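Hypothetical protein (PDB 2O3I) is of unknown function but belongs to the S-Me-THD-like (DUF917) family. Local coordinates at residues N81-A86 with A159-L164. The protein carries 2 engineered substitutions. Numbering follows the deposited sequence.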
loop_
_atom_site.group_PDB
_atom_site.type_symbol
_atom_site.label_atom_id
_atom_site.label_comp_id
_atom_site.label_asym_id
_atom_site.label_seq_id
_atom_site.Cartn_x
_atom_site.Cartn_y
_atom_site.Cartn_z
ATOM N N ASN A 81 -6.976 17.838 -10.030
ATOM C CA ASN A 81 -7.545 17.723 -8.692
ATOM C C ASN A 81 -6.669 16.910 -7.744
ATOM O O ASN A 81 -6.453 17.307 -6.599
ATOM C CB ASN A 81 -8.949 17.111 -8.751
ATOM C CG ASN A 81 -9.990 18.084 -9.272
ATOM O OD1 ASN A 81 -9.683 19.245 -9.547
ATOM N ND2 ASN A 81 -11.229 17.617 -9.404
ATOM N N GLY A 82 -6.163 15.777 -8.220
ATOM C CA GLY A 82 -5.317 14.941 -7.383
ATOM C C GLY A 82 -4.097 15.666 -6.834
ATOM O O GLY A 82 -3.914 15.725 -5.618
ATOM N N PRO A 83 -3.232 16.211 -7.706
ATOM C CA PRO A 83 -2.037 16.930 -7.254
ATOM C C PRO A 83 -2.380 18.119 -6.354
ATOM O O PRO A 83 -1.708 18.370 -5.356
ATOM C CB PRO A 83 -1.379 17.359 -8.565
ATOM C CG PRO A 83 -1.708 16.222 -9.476
ATOM C CD PRO A 83 -3.176 15.971 -9.160
ATOM N N VAL A 84 -3.424 18.855 -6.715
ATOM C CA VAL A 84 -3.843 20.000 -5.915
ATOM C C VAL A 84 -4.220 19.520 -4.510
ATOM O O VAL A 84 -3.809 20.102 -3.497
ATOM C CB VAL A 84 -5.057 20.712 -6.562
ATOM C CG1 VAL A 84 -5.655 21.710 -5.593
ATOM C CG2 VAL A 84 -4.630 21.422 -7.832
ATOM N N GLU A 85 -4.989 18.440 -4.449
ATOM C CA GLU A 85 -5.417 17.902 -3.163
ATOM C C GLU A 85 -4.237 17.355 -2.346
ATOM O O GLU A 85 -4.212 17.485 -1.119
ATOM C CB GLU A 85 -6.461 16.805 -3.377
ATOM C CG GLU A 85 -7.333 16.564 -2.165
ATOM C CD GLU A 85 -8.224 17.753 -1.853
ATOM O OE1 GLU A 85 -8.347 18.108 -0.662
ATOM O OE2 GLU A 85 -8.805 18.326 -2.801
ATOM N N ALA A 86 -3.263 16.749 -3.025
ATOM C CA ALA A 86 -2.080 16.198 -2.350
ATOM C C ALA A 86 -1.222 17.325 -1.778
ATOM O O ALA A 86 -0.743 17.245 -0.640
ATOM C CB ALA A 86 -1.246 15.352 -3.333
ATOM N N ALA A 159 -3.540 11.428 -3.753
ATOM C CA ALA A 159 -4.904 11.936 -3.761
ATOM C C ALA A 159 -5.704 11.607 -5.012
ATOM O O ALA A 159 -5.152 11.495 -6.107
ATOM C CB ALA A 159 -4.879 13.439 -3.541
ATOM N N GLY A 160 -7.013 11.451 -4.821
ATOM C CA GLY A 160 -7.927 11.156 -5.915
ATOM C C GLY A 160 -8.502 12.445 -6.480
ATOM O O GLY A 160 -8.153 13.536 -6.026
ATOM N N GLU A 161 -9.392 12.330 -7.459
ATOM C CA GLU A 161 -9.992 13.501 -8.091
ATOM C C GLU A 161 -11.252 14.011 -7.391
ATOM O O GLU A 161 -11.693 15.137 -7.640
ATOM C CB GLU A 161 -10.312 13.188 -9.557
ATOM C CG GLU A 161 -9.082 12.845 -10.402
ATOM C CD GLU A 161 -8.135 14.029 -10.569
ATOM O OE1 GLU A 161 -8.572 15.065 -11.125
ATOM O OE2 GLU A 161 -6.960 13.924 -10.147
ATOM N N SER A 162 -11.821 13.190 -6.513
ATOM C CA SER A 162 -13.040 13.564 -5.797
ATOM C C SER A 162 -12.772 14.185 -4.427
ATOM O O SER A 162 -13.338 15.228 -4.083
ATOM C CB SER A 162 -13.946 12.340 -5.636
ATOM O OG SER A 162 -13.261 11.287 -4.976
ATOM N N GLY A 163 -11.910 13.546 -3.647
ATOM C CA GLY A 163 -11.599 14.054 -2.324
ATOM C C GLY A 163 -10.849 13.015 -1.521
ATOM O O GLY A 163 -10.465 13.251 -0.379
ATOM N N LEU A 164 -10.647 11.852 -2.126
ATOM C CA LEU A 164 -9.923 10.767 -1.480
ATOM C C LEU A 164 -8.442 11.149 -1.324
ATOM O O LEU A 164 -7.800 11.584 -2.278
ATOM C CB LEU A 164 -10.093 9.492 -2.319
ATOM C CG LEU A 164 -9.342 8.175 -2.079
ATOM C CD1 LEU A 164 -7.997 8.252 -2.738
ATOM C CD2 LEU A 164 -9.225 7.869 -0.602
#
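Gly-82 and Ala-159 approach to 4.7 Å between their CA atoms, where the first turn of helix 81-96 meets the end of strand 156-159 and the loop that leads into strand 165-171. Next to them, Asn-81 faces Glu-161. The carboxylate of Glu-161 reaches the backbone N-H groups of Asn-81 and Gly-82 at the start of the helix. The chain of Glu-161 bends at chi2 (-66°), which turns CD back beside the helix. Gly-82 N donates to Glu-161 OE2 at 2.8 Å. This N-H comes from above the carboxylate plane, about 50° out of it. Asn-81 N makes a weak, bent bond to Glu-161 OE1 at 3.4 Å. In return, Asn-81 ND2 bonds to Glu-161 O at 3.1 Å, in the carbonyl plane and on a lone pair. The two side chains cross at about a right angle, yet their amide and carboxylate planes are nearly parallel. Asn-81 OD1 is held by Tyr-43 OH, and Glu-161 OE2 also bonds to Tyr-67 OH, from strand 61-69.

Beyond these polar bonds, the rest of the contact is close packing of backbone and small side chains. Gly-82 CA lies 3.4 Å from Gly-160 O, as a CA-H...O contact. Ala-159 CB sits against Gly-82 O and packs on Glu-85 CB at 3.7 Å and on Ala-86 CB at 4.1 Å. Strand 156-159 lies between 203-211 and the outermost 165-171 in the mixed sheet, and the helix start packs against its end and the loop after it. Pro-83 points away from the loop and packs on Val-116 and Val-120 of helix 111-124.

Glu-161 thus ties the loop to the N-H of Gly-82 and, weakly, to that of Asn-81, in the first turn of the helix. Its negative charge would suit the positive end of the helix dipole, and the Tyr-67 hydroxyl probably helps to stabilise that charge.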